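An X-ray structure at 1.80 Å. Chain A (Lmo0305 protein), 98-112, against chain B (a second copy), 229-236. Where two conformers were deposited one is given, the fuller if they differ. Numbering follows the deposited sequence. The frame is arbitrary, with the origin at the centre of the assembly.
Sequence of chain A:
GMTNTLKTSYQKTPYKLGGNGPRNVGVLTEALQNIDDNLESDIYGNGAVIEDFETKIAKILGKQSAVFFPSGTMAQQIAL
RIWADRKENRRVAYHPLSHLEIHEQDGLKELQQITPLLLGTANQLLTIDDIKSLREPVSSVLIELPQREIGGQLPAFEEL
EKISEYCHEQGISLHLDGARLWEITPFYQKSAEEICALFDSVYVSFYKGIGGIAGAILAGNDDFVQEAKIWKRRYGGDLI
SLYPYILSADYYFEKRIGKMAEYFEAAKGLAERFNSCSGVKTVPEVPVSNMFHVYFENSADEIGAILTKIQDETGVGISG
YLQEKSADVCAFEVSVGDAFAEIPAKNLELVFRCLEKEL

Chain A, residues 98-112: SHLEIHEQDGLKELQ
Chain B 229-236: KIWKRRYG

Packing of Lmo0305 chain A, residues 98-112, against residues 229-236 of a second copy, chain B. In backbone terms, chain A runs as a short helix (99-102), a linker, and a second helix that starts at Gly A107; chain B continues a helix that begins earlier in the chain. Ser A98 (chi1 t) caps the first helix through a weak bond from Leu A100 N to Ser A98 OG, 3.3 Å. Between the helices, Glu A104 to Gly A107 form a type I' turn, with Gln A105 (phi/psi 51/37) and Asp A106 (65/28) both at positive phi and Gly A107 N donating to Glu A104 O at 3.0 Å. Helix 107-112 crosses helix 229-234 almost perpendicularly, at -96°, with the axes 10.1 Å apart at closest approach. The register is set where Gly A107 CA lies 4.1 Å from Arg B234 CA. A CB on Gly A107 would point toward chain B and sit 2.8 Å from Arg B234 O, a clash, so the close approach depends on the bare glycine. Chain B leaves its helix through a Schellman motif at Gly B236 (79/29), whose N bonds to Arg B233 O at 3.1 Å.

Two neighbouring arginines supply the hydrogen bonds across the stretches, reaching carbonyls of the turn region. Arg B233 (chi1 t, chi2 140°, chi3 m) donates from NH1 to His A103 O at 2.8 Å; this oxygen lies at the edge of the guanidinium, near its plane. Arg B234, extended after chi1 (m, t, t), donates from NE to Gln A105 O, also at 2.8 Å and near the guanidinium plane. Its backbone adds a CA-H...O contact, Arg B234 CA to Glu A104 O, 3.5 Å. Within chain A, His A99 ND1 donates to Glu A104 OE2 at 2.8 Å, tying the first helix to the turn.

Water 1 accepts from Arg B234 NH2 (2.9 Å) and lies within donating reach of Gln A105 OE1 (2.9 Å) and Asp A106 OD2 (3.0 Å), thereby linking the turn to the arginine tip.

Charge pairing involves Glu A110 (m, m), which places OE2 3.6 Å from Arg B234 NH2, a long salt bridge. The oxygen is well out of the guanidinium plane and no N-H points at it, so the attraction is one of charge; Glu A110 CG lies over one guanidinium face. Lys A109 NZ pairs with Glu A101 OE2 at 2.9 Å, a salt bridge that braces the two chain A helices.

The apolar contacts centre on Leu A111 (m, t), which points toward chain B. Its CD2 lies 3.7 Å from Trp B231 CZ3 and 3.9 Å from Tyr B235 CE1, while CD1 sits over the Tyr B235 ring face in a CH-pi contact, 4.3 Å from the centroid. Trp B231 (chi1 -76°, chi2 105°) and Tyr B235 (-89°, 77°) both start away from chain A, but their rings come back to meet the leucine. At the turn, Gln A105 (m, m) packs its CG 3.8 Å from Arg B233 CG, aliphatic stem against aliphatic stem.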

# COMPACT_ATOMS: atom_id res chain seq x y z
N SER A 98 -1.65 -22.53 0.32
CA SER A 98 -0.84 -21.36 -0.01
C SER A 98 -1.62 -20.09 0.34
O SER A 98 -2.85 -20.06 0.29
CB SER A 98 -0.47 -21.31 -1.48
OG SER A 98 0.16 -20.06 -1.80
N HIS A 99 -0.89 -19.03 0.67
CA HIS A 99 -1.54 -17.80 1.08
C HIS A 99 -2.37 -17.27 -0.10
O HIS A 99 -3.43 -16.69 0.09
CB HIS A 99 -0.48 -16.79 1.53
CG HIS A 99 -1.02 -15.56 2.20
ND1 HIS A 99 -1.42 -14.44 1.50
CD2 HIS A 99 -1.15 -15.25 3.51
CE1 HIS A 99 -1.79 -13.50 2.35
NE2 HIS A 99 -1.64 -13.96 3.58
N LEU A 100 -1.86 -17.49 -1.31
CA LEU A 100 -2.55 -17.08 -2.52
C LEU A 100 -3.91 -17.78 -2.71
O LEU A 100 -4.86 -17.20 -3.22
CB LEU A 100 -1.68 -17.39 -3.75
CG LEU A 100 -0.37 -16.62 -4.10
CD1 LEU A 100 -0.68 -15.30 -4.69
CD2 LEU A 100 0.70 -16.53 -2.96
N GLU A 101 -4.00 -19.02 -2.25
CA GLU A 101 -5.20 -19.80 -2.46
C GLU A 101 -6.29 -19.50 -1.45
O GLU A 101 -7.48 -19.51 -1.81
CB GLU A 101 -4.85 -21.28 -2.36
CG GLU A 101 -5.97 -22.23 -2.69
CD GLU A 101 -6.38 -22.19 -4.17
OE1 GLU A 101 -5.65 -21.59 -5.00
OE2 GLU A 101 -7.44 -22.78 -4.48
N ILE A 102 -5.90 -19.22 -0.20
CA ILE A 102 -6.89 -19.07 0.87
C ILE A 102 -7.00 -17.74 1.61
O ILE A 102 -8.03 -17.50 2.27
CB ILE A 102 -6.72 -20.20 1.93
CG1 ILE A 102 -5.41 -20.07 2.70
CG2 ILE A 102 -6.80 -21.61 1.24
CD1 ILE A 102 -5.27 -21.08 3.85
N HIS A 103 -5.99 -16.87 1.54
CA HIS A 103 -6.01 -15.64 2.32
C HIS A 103 -6.04 -14.32 1.54
O HIS A 103 -5.90 -13.27 2.15
CB HIS A 103 -4.82 -15.58 3.31
CG HIS A 103 -4.82 -16.65 4.35
ND1 HIS A 103 -5.87 -16.84 5.23
CD2 HIS A 103 -3.86 -17.54 4.71
CE1 HIS A 103 -5.56 -17.82 6.07
NE2 HIS A 103 -4.36 -18.28 5.76
N GLU A 104 -6.28 -14.38 0.24
CA GLU A 104 -6.26 -13.17 -0.57
C GLU A 104 -7.55 -12.92 -1.34
O GLU A 104 -7.57 -12.21 -2.37
CB GLU A 104 -5.03 -13.19 -1.49
CG GLU A 104 -3.68 -13.29 -0.74
CD GLU A 104 -2.50 -13.49 -1.70
OE1 GLU A 104 -2.64 -13.23 -2.91
OE2 GLU A 104 -1.42 -13.91 -1.24
N GLN A 105 -8.65 -13.47 -0.83
CA GLN A 105 -9.96 -13.31 -1.48
C GLN A 105 -9.90 -13.67 -2.98
O GLN A 105 -10.56 -13.04 -3.80
CB GLN A 105 -10.54 -11.89 -1.30
CG GLN A 105 -10.98 -11.58 0.12
CD GLN A 105 -12.26 -12.29 0.52
OE1 GLN A 105 -12.94 -12.91 -0.30
NE2 GLN A 105 -12.61 -12.18 1.80
N ASP A 106 -9.09 -14.69 -3.32
CA ASP A 106 -8.99 -15.22 -4.69
C ASP A 106 -8.40 -14.23 -5.69
O ASP A 106 -8.67 -14.30 -6.90
CB ASP A 106 -10.37 -15.69 -5.18
CG ASP A 106 -11.10 -16.53 -4.15
OD1 ASP A 106 -10.53 -17.54 -3.68
OD2 ASP A 106 -12.22 -16.12 -3.79
N GLY A 107 -7.57 -13.33 -5.19
CA GLY A 107 -6.96 -12.30 -6.02
C GLY A 107 -6.24 -12.85 -7.25
O GLY A 107 -6.39 -12.34 -8.36
N LEU A 108 -5.45 -13.90 -7.04
CA LEU A 108 -4.67 -14.50 -8.16
C LEU A 108 -5.59 -14.96 -9.29
O LEU A 108 -5.34 -14.70 -10.47
CB LEU A 108 -3.83 -15.66 -7.65
CG LEU A 108 -2.94 -16.38 -8.67
CD1 LEU A 108 -1.85 -15.42 -9.22
CD2 LEU A 108 -2.35 -17.64 -7.97
N LYS A 109 -6.67 -15.62 -8.92
CA LYS A 109 -7.69 -16.06 -9.89
C LYS A 109 -8.46 -14.89 -10.54
O LYS A 109 -8.66 -14.85 -11.76
CB LYS A 109 -8.67 -16.99 -9.18
CG LYS A 109 -7.99 -18.30 -8.69
CD LYS A 109 -8.91 -19.13 -7.84
CE LYS A 109 -8.14 -20.33 -7.18
NZ LYS A 109 -9.01 -21.03 -6.18
N GLU A 110 -8.87 -13.93 -9.72
CA GLU A 110 -9.76 -12.85 -10.19
C GLU A 110 -9.03 -11.74 -10.93
O GLU A 110 -9.62 -11.12 -11.84
CB GLU A 110 -10.54 -12.24 -9.03
CG GLU A 110 -11.48 -13.20 -8.29
CD GLU A 110 -12.82 -13.44 -8.97
OE1 GLU A 110 -13.02 -13.07 -10.17
OE2 GLU A 110 -13.68 -14.02 -8.28
N LEU A 111 -7.80 -11.43 -10.52
CA LEU A 111 -7.04 -10.36 -11.13
C LEU A 111 -6.08 -10.84 -12.23
O LEU A 111 -5.80 -10.10 -13.18
CB LEU A 111 -6.27 -9.55 -10.08
CG LEU A 111 -7.11 -8.66 -9.15
CD1 LEU A 111 -6.26 -8.09 -8.04
CD2 LEU A 111 -7.83 -7.53 -9.95
N GLN A 112 -5.62 -12.09 -12.13
CA GLN A 112 -4.65 -12.58 -13.10
C GLN A 112 -5.18 -13.74 -13.96
O GLN A 112 -4.52 -14.16 -14.92
CB GLN A 112 -3.35 -12.99 -12.39
CG GLN A 112 -2.57 -11.85 -11.73
CD GLN A 112 -2.17 -10.77 -12.71
OE1 GLN A 112 -2.04 -11.01 -13.91
NE2 GLN A 112 -1.98 -9.56 -12.22
N LYS B 229 -14.05 -3.42 -0.18
CA LYS B 229 -13.14 -4.05 0.78
C LYS B 229 -12.66 -5.42 0.34
O LYS B 229 -11.51 -5.81 0.64
CB LYS B 229 -13.73 -4.07 2.18
CG LYS B 229 -13.84 -2.70 2.78
CD LYS B 229 -14.35 -2.80 4.22
CE LYS B 229 -14.40 -1.45 4.86
NZ LYS B 229 -14.83 -1.50 6.29
N ILE B 230 -13.51 -6.15 -0.38
CA ILE B 230 -13.15 -7.46 -0.92
C ILE B 230 -12.06 -7.25 -1.97
O ILE B 230 -11.01 -7.90 -1.90
CB ILE B 230 -14.37 -8.19 -1.52
CG1 ILE B 230 -15.38 -8.49 -0.42
CG2 ILE B 230 -13.94 -9.47 -2.24
CD1 ILE B 230 -16.75 -8.93 -0.92
N TRP B 231 -12.28 -6.32 -2.90
CA TRP B 231 -11.30 -6.01 -3.94
C TRP B 231 -9.97 -5.49 -3.35
O TRP B 231 -8.91 -5.82 -3.88
CB TRP B 231 -11.84 -5.01 -4.97
CG TRP B 231 -12.81 -5.61 -5.95
CD1 TRP B 231 -14.16 -5.47 -5.97
CD2 TRP B 231 -12.48 -6.49 -7.04
NE1 TRP B 231 -14.70 -6.18 -7.02
CE2 TRP B 231 -13.68 -6.82 -7.69
CE3 TRP B 231 -11.28 -7.01 -7.53
CZ2 TRP B 231 -13.72 -7.68 -8.79
CZ3 TRP B 231 -11.32 -7.86 -8.63
CH2 TRP B 231 -12.54 -8.17 -9.24
N LYS B 232 -10.04 -4.73 -2.26
CA LYS B 232 -8.87 -4.18 -1.59
C LYS B 232 -7.92 -5.27 -1.17
O LYS B 232 -6.70 -5.16 -1.38
CB LYS B 232 -9.28 -3.34 -0.37
CG LYS B 232 -8.13 -2.73 0.42
CD LYS B 232 -8.72 -1.82 1.54
CE LYS B 232 -7.71 -1.30 2.49
NZ LYS B 232 -8.44 -0.74 3.73
N ARG B 233 -8.47 -6.33 -0.59
CA ARG B 233 -7.66 -7.48 -0.20
C ARG B 233 -7.08 -8.18 -1.43
O ARG B 233 -5.91 -8.60 -1.41
CB ARG B 233 -8.43 -8.46 0.70
CG ARG B 233 -7.68 -9.81 0.94
CD ARG B 233 -7.80 -10.32 2.36
NE ARG B 233 -6.93 -9.52 3.22
CZ ARG B 233 -5.62 -9.70 3.38
NH1 ARG B 233 -4.97 -10.68 2.78
NH2 ARG B 233 -4.94 -8.87 4.17
N ARG B 234 -7.87 -8.30 -2.50
CA ARG B 234 -7.39 -8.95 -3.72
C ARG B 234 -6.18 -8.20 -4.32
O ARG B 234 -5.23 -8.84 -4.77
CB ARG B 234 -8.49 -9.06 -4.78
CG ARG B 234 -9.61 -9.97 -4.40
CD ARG B 234 -10.77 -9.87 -5.37
NE ARG B 234 -11.77 -10.88 -5.06
CZ ARG B 234 -12.95 -10.96 -5.66
NH1 ARG B 234 -13.30 -10.05 -6.58
NH2 ARG B 234 -13.79 -11.92 -5.32
N TYR B 235 -6.25 -6.86 -4.31
CA TYR B 235 -5.19 -6.00 -4.81
C TYR B 235 -3.92 -5.96 -3.95
O TYR B 235 -2.91 -5.43 -4.40
CB TYR B 235 -5.69 -4.55 -4.99
CG TYR B 235 -6.29 -4.21 -6.33
CD1 TYR B 235 -7.58 -4.60 -6.67
CD2 TYR B 235 -5.54 -3.53 -7.29
CE1 TYR B 235 -8.13 -4.24 -7.90
CE2 TYR B 235 -6.06 -3.20 -8.49
CZ TYR B 235 -7.36 -3.53 -8.80
OH TYR B 235 -7.85 -3.22 -10.04
N GLY B 236 -3.97 -6.50 -2.73
CA GLY B 236 -2.85 -6.39 -1.82
C GLY B 236 -2.83 -5.00 -1.14
O GLY B 236 -1.78 -4.52 -0.75
O HOH W 1 -13.55 -13.59 -3.02